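Local coordinates for septation protein imp2 (Schizosaccharomyces pombe, PDB 5C1F) that binds membrane phospholipids through its F-BAR domain, anchors cytoskeletal proteins to the membrane and is required for normal septation, acting in disassembly of the medial ring, at the interface of chains A and B. Residues are numbered along the deposited sequence; one frame, centred on the assembly and turned at random. Chains: chain A/B, Septation protein imp2.

Contact 1: the interface of chains A and B. Residues chain A 6-8, 11-12, 212, 215; chain B 260, 263-264.
B:Ile264 of helix 256-267 pushes into the N-terminal segment of chain A, meeting A:Phe8 and A:Tyr11. This is part of the two-fold dimer interface of the F-BAR domain, a helical fold that works as a dimer. Across the chains this patch is held by apolar packing. B:Ile264 hides 99 Å² under chain A, the most in this patch. Its CG1 lies beside the backbone N (chi1 -69°) and CD1 extends on from it, to the edge of the A:Phe8 ring, in plane. B:Ile264 CG1 itself sits 3.6 Å from A:Phe8 CE1. B:Ile264 CD1 also touches the backbone, 3.5 Å from A:Lys6 O. The other branch, B:Ile264 CG2, rests against A:Tyr11, 3.7 Å from A:Tyr11 CB.

A:Phe8 is held from both sides by its own chain. A:Gln212 CB covers one face and A:Phe12 CE2 the other, each near the rim. The A:Gln212 side-chain amide also fixes the backbone: A:Phe8 N donates to A:Gln212 OE1 over 3.0 Å, nearly straight at the hydrogen (169°), but from above the carbonyl plane. This probably limits movement of the ring that meets chain B.

B:Phe263 comes at about a right angle to A:Phe8, with B:Phe263 CE2 3.9 Å from A:Phe8 CZ. B:Phe263 CE2 also lies 4.1 Å from A:Phe12 CZ. B:Val260 packs more loosely near A:Gln212 and A:Glu215.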
# COMPACT_ATOMS: atom_id res chain seq x y z
N LYS A 6 -21.75 34.90 23.25
CA LYS A 6 -20.72 33.96 23.69
C LYS A 6 -19.51 33.99 22.75
O LYS A 6 -19.37 33.12 21.89
CB LYS A 6 -21.29 32.55 23.76
CG LYS A 6 -20.63 31.65 24.79
CD LYS A 6 -21.30 31.78 26.14
CE LYS A 6 -20.85 30.68 27.09
NZ LYS A 6 -21.61 30.68 28.37
N SER A 7 -18.65 34.99 22.92
CA SER A 7 -17.52 35.18 22.02
C SER A 7 -16.23 35.50 22.76
O SER A 7 -16.24 35.72 23.97
CB SER A 7 -17.83 36.30 21.02
OG SER A 7 -18.07 37.52 21.69
N PHE A 8 -15.12 35.53 22.02
CA PHE A 8 -13.82 35.89 22.59
C PHE A 8 -13.84 37.31 23.16
O PHE A 8 -13.12 37.63 24.11
CB PHE A 8 -12.70 35.78 21.55
CG PHE A 8 -12.26 34.37 21.25
CD1 PHE A 8 -13.05 33.28 21.60
CD2 PHE A 8 -11.05 34.14 20.62
CE1 PHE A 8 -12.63 31.99 21.32
CE2 PHE A 8 -10.63 32.85 20.35
CZ PHE A 8 -11.42 31.77 20.70
N TYR A 11 -15.27 37.21 26.88
CA TYR A 11 -14.85 36.17 27.80
C TYR A 11 -13.34 36.01 27.91
O TYR A 11 -12.86 35.01 28.45
CB TYR A 11 -15.49 34.83 27.40
CG TYR A 11 -16.97 34.76 27.72
CD1 TYR A 11 -17.91 35.32 26.87
CD2 TYR A 11 -17.42 34.13 28.87
CE1 TYR A 11 -19.26 35.26 27.15
CE2 TYR A 11 -18.77 34.06 29.17
CZ TYR A 11 -19.68 34.63 28.30
OH TYR A 11 -21.03 34.57 28.59
N PHE A 12 -12.59 37.00 27.43
CA PHE A 12 -11.14 36.94 27.56
C PHE A 12 -10.56 38.25 28.06
O PHE A 12 -9.72 38.87 27.41
CB PHE A 12 -10.50 36.53 26.24
CG PHE A 12 -10.59 35.06 25.97
CD1 PHE A 12 -9.70 34.18 26.55
CD2 PHE A 12 -11.60 34.56 25.16
CE1 PHE A 12 -9.79 32.82 26.31
CE2 PHE A 12 -11.69 33.20 24.92
CZ PHE A 12 -10.78 32.33 25.50
N GLN A 212 -10.83 34.90 17.24
CA GLN A 212 -11.91 33.93 17.19
C GLN A 212 -12.10 33.41 15.77
O GLN A 212 -12.41 32.24 15.57
CB GLN A 212 -13.22 34.53 17.72
CG GLN A 212 -14.37 33.54 17.75
CD GLN A 212 -15.61 34.11 18.41
OE1 GLN A 212 -15.55 35.15 19.06
NE2 GLN A 212 -16.73 33.43 18.25
N GLU A 215 -9.46 30.75 15.20
CA GLU A 215 -9.78 29.50 15.89
C GLU A 215 -10.89 28.74 15.16
O GLU A 215 -10.81 27.53 14.99
CB GLU A 215 -10.18 29.77 17.34
CG GLU A 215 -10.63 28.53 18.10
CD GLU A 215 -9.57 27.44 18.15
OE1 GLU A 215 -8.37 27.76 18.04
OE2 GLU A 215 -9.95 26.26 18.30
N VAL B 260 -15.98 25.57 19.86
CA VAL B 260 -15.58 26.93 20.20
C VAL B 260 -16.30 27.40 21.46
O VAL B 260 -15.70 28.03 22.33
CB VAL B 260 -15.87 27.90 19.03
CG1 VAL B 260 -15.62 29.34 19.45
CG2 VAL B 260 -15.01 27.55 17.83
N PHE B 263 -14.71 25.62 24.23
CA PHE B 263 -13.37 26.17 24.37
C PHE B 263 -13.41 27.46 25.18
O PHE B 263 -12.61 27.66 26.09
CB PHE B 263 -12.74 26.43 23.00
CG PHE B 263 -11.39 27.08 23.06
CD1 PHE B 263 -10.25 26.32 23.18
CD2 PHE B 263 -11.27 28.46 23.00
CE1 PHE B 263 -9.00 26.91 23.24
CE2 PHE B 263 -10.03 29.06 23.06
CZ PHE B 263 -8.89 28.28 23.18
N ILE B 264 -14.36 28.32 24.84
CA ILE B 264 -14.56 29.57 25.56
C ILE B 264 -14.86 29.29 27.03
O ILE B 264 -14.25 29.88 27.92
CB ILE B 264 -15.70 30.40 24.94
CG1 ILE B 264 -15.27 30.94 23.57
CG2 ILE B 264 -16.08 31.56 25.86
CD1 ILE B 264 -16.35 31.71 22.84

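Contact 2: the interface of chains A and B. Residues chain A 43, 46-47, 50; chain B 54-55, 58.
Helix 18-59 of chain A meets helix 18-58 of chain B, near the end of the latter. They are the same helix of the F-BAR fold in its two copies, packed across the dimer. B:Arg54 carries the contact, with 109 Å² hidden. Its chain is extended from CG to NE and slides past A:Ile47 in the opposite direction, with B:Arg54 CD 3.7 Å from A:Ile47 CG1. The guanidinium ends between two acids. B:Arg54 NE faces A:Glu43 OE2 at 3.5 Å. B:Arg54 NH1 faces A:Asp50 OD2 at 3.3 Å. Both are salt bridges, too long for direct hydrogen bonds, and both carboxylates are turned well away from the guanidinium plane (68° and 64°). Water 1 lies at the guanidinium edge, in plane. B:Arg54 NH2 lies 2.7 Å from water 1 and B:Arg54 NH1 also bonds to it, both bent at the hydrogen; the water links on to A:Asn46 O.

An alanine in place of B:Arg54 would probably leave A:Glu43 and A:Asp50 without their positive mate and open a gap over A:Ile47.

A:Ile47 CD1 reaches the partner backbone, 3.4 Å from B:Arg54 O, and also packs on B:Leu58. A:Glu43 bends at chi2 (72°), and A:Glu43 CG lies against B:Leu58 CD1 (3.6 Å) while OE2 turns to B:Arg54.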
# COMPACT_ATOMS: atom_id res chain seq x y z
N GLU A 43 4.41 10.97 7.04
CA GLU A 43 4.78 9.56 7.08
C GLU A 43 3.79 8.71 6.28
O GLU A 43 4.19 7.83 5.50
CB GLU A 43 4.86 9.07 8.52
CG GLU A 43 5.09 7.58 8.69
CD GLU A 43 6.50 7.14 8.33
OE1 GLU A 43 7.33 8.00 7.98
OE2 GLU A 43 6.78 5.92 8.39
N ASN A 46 4.55 8.94 2.63
CA ASN A 46 5.75 8.20 2.25
C ASN A 46 5.51 6.70 2.27
O ASN A 46 6.04 5.97 1.44
CB ASN A 46 6.92 8.56 3.18
CG ASN A 46 7.62 9.84 2.76
OD1 ASN A 46 7.61 10.21 1.58
ND2 ASN A 46 8.22 10.53 3.72
N ILE A 47 4.69 6.26 3.22
CA ILE A 47 4.27 4.86 3.27
C ILE A 47 3.55 4.49 1.98
O ILE A 47 3.83 3.45 1.38
CB ILE A 47 3.34 4.59 4.48
CG1 ILE A 47 4.12 4.71 5.79
CG2 ILE A 47 2.71 3.21 4.37
CD1 ILE A 47 3.26 4.56 7.03
N ASP A 50 6.15 4.47 -1.10
CA ASP A 50 6.96 3.26 -1.07
C ASP A 50 6.18 2.05 -1.55
O ASP A 50 6.68 1.23 -2.32
CB ASP A 50 7.49 3.02 0.35
CG ASP A 50 8.34 1.76 0.44
OD1 ASP A 50 9.17 1.53 -0.46
OD2 ASP A 50 8.18 1.00 1.43
N ARG B 54 4.35 -1.00 8.52
CA ARG B 54 4.75 0.40 8.55
C ARG B 54 3.57 1.29 8.91
O ARG B 54 3.74 2.34 9.54
CB ARG B 54 5.34 0.81 7.20
CG ARG B 54 6.23 2.02 7.26
CD ARG B 54 6.87 2.27 5.92
NE ARG B 54 7.61 3.53 5.91
CZ ARG B 54 8.18 4.05 4.83
NH1 ARG B 54 8.10 3.42 3.67
NH2 ARG B 54 8.84 5.20 4.91
N MET B 55 2.36 0.88 8.52
CA MET B 55 1.16 1.65 8.82
C MET B 55 0.73 1.48 10.27
O MET B 55 0.12 2.38 10.86
CB MET B 55 0.02 1.26 7.88
CG MET B 55 -1.19 2.17 7.97
SD MET B 55 -2.57 1.64 6.93
CE MET B 55 -1.80 1.73 5.31
N LEU B 58 2.93 3.72 12.37
CA LEU B 58 2.46 5.10 12.26
C LEU B 58 1.31 5.40 13.21
O LEU B 58 1.28 6.45 13.85
CB LEU B 58 2.03 5.39 10.82
CG LEU B 58 1.35 6.75 10.59
CD1 LEU B 58 2.28 7.89 10.98
CD2 LEU B 58 0.89 6.89 9.16
O HOH W 1 9.11 5.72 2.23

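Contact 3: the interface of chains A and B. Residues chain A 29, 32-33, 218; chain B 64, 66-67.
B:Glu67 sets CG anti to its backbone N (chi1 -165°) and then bends at chi2, while A:Arg218 bends at chi3 (73°); these turns bring carboxylate and guanidinium tip to tip. The two planes are nearly coplanar, 7° apart. A:Arg218 NH1 donates to B:Glu67 OE2 over 2.8 Å. A:Arg218 NH2 donates to B:Glu67 OE1 over 2.9 Å. Both bonds are almost straight at the hydrogen and use the syn lone pairs of the carboxylate. This end-on pair of bonds is also a salt bridge and should resist rotation of either group.

Beside it, A:Ile33 of helix 18-59 packs on B:Leu66 and B:Glu67. A:Ile33 CG2 is 3.6 Å from B:Glu67 OE2. A:Ile33 CD1 is 3.9 Å from B:Leu66 CB. B:Leu66 hides 64 Å² and crosses A:His32 and A:Asp29 at about right angles. B:Leu66 CD1 touches A:His32 CD2 at 3.6 Å and also meets A:Asp29 OD1. B:Ser64 meets the edge of the same imidazole, with CB in the ring plane and B:Ser64 OG 3.5 Å from A:His32 CD2.

The site fastens the loop after helix 18-58 of chain B to two helices of chain A, 18-59 and 162-252, and so helps to hold the F-BAR dimer together.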
# COMPACT_ATOMS: atom_id res chain seq x y z
N ASP A 29 0.53 26.78 20.63
CA ASP A 29 -0.18 25.52 20.81
C ASP A 29 -0.82 25.07 19.50
O ASP A 29 -0.78 23.90 19.14
CB ASP A 29 -1.25 25.65 21.90
CG ASP A 29 -0.66 25.91 23.27
OD1 ASP A 29 0.51 25.54 23.49
OD2 ASP A 29 -1.37 26.49 24.12
N HIS A 32 1.90 23.75 17.33
CA HIS A 32 2.29 22.43 17.80
C HIS A 32 1.34 21.35 17.28
O HIS A 32 1.78 20.34 16.73
CB HIS A 32 2.33 22.40 19.33
CG HIS A 32 2.90 21.15 19.91
ND1 HIS A 32 4.23 20.81 19.80
CD2 HIS A 32 2.32 20.15 20.61
CE1 HIS A 32 4.45 19.66 20.40
NE2 HIS A 32 3.30 19.23 20.91
N ILE A 33 0.05 21.57 17.47
CA ILE A 33 -0.99 20.67 16.97
C ILE A 33 -0.87 20.49 15.46
O ILE A 33 -0.98 19.38 14.94
CB ILE A 33 -2.40 21.19 17.31
CG1 ILE A 33 -2.59 21.31 18.82
CG2 ILE A 33 -3.48 20.30 16.69
CD1 ILE A 33 -3.83 22.08 19.22
N ARG A 218 -9.51 27.40 11.99
CA ARG A 218 -8.56 26.33 12.29
C ARG A 218 -9.26 24.99 12.38
O ARG A 218 -8.77 23.99 11.85
CB ARG A 218 -7.83 26.62 13.60
CG ARG A 218 -6.77 25.59 13.96
CD ARG A 218 -6.26 25.80 15.38
NE ARG A 218 -7.24 25.40 16.38
CZ ARG A 218 -7.33 24.17 16.89
NH1 ARG A 218 -6.50 23.22 16.49
NH2 ARG A 218 -8.25 23.89 17.80
N SER B 64 -0.47 15.30 21.22
CA SER B 64 -0.57 16.09 22.44
C SER B 64 -2.03 16.30 22.84
O SER B 64 -2.93 16.18 22.01
CB SER B 64 0.13 17.43 22.28
OG SER B 64 -0.52 18.23 21.30
N LEU B 66 -3.34 19.06 23.70
CA LEU B 66 -3.65 20.47 23.52
C LEU B 66 -4.98 20.66 22.80
O LEU B 66 -5.69 21.64 23.05
CB LEU B 66 -2.53 21.16 22.74
CG LEU B 66 -1.17 21.18 23.44
CD1 LEU B 66 -0.13 21.90 22.59
CD2 LEU B 66 -1.29 21.84 24.81
N GLU B 67 -5.32 19.72 21.93
CA GLU B 67 -6.58 19.78 21.20
C GLU B 67 -7.76 19.55 22.14
O GLU B 67 -7.62 18.85 23.15
CB GLU B 67 -6.59 18.76 20.06
CG GLU B 67 -7.68 19.00 19.03
CD GLU B 67 -7.67 20.41 18.49
OE1 GLU B 67 -8.41 21.27 19.02
OE2 GLU B 67 -6.91 20.68 17.54

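Contacts 1 and 3 are close, with C-alpha centres about 16 Å apart. The C-alpha centre of contact 2 lies about 23 Å from that of contact 3 and about 37 Å from that of contact 1. Helix 18-59 of chain A supplies residues to contacts 2 and 3. Helix 162-252 of chain A supplies residues to contacts 1 and 3. From chain B, contact 2 takes the end of helix 18-58, contact 3 the loop that follows, and contact 1 the later helix 256-267. Each contact has a twin with the chains exchanged. The dimer is thus fastened at several separate points, which would help keep the elongated membrane-binding module rigid.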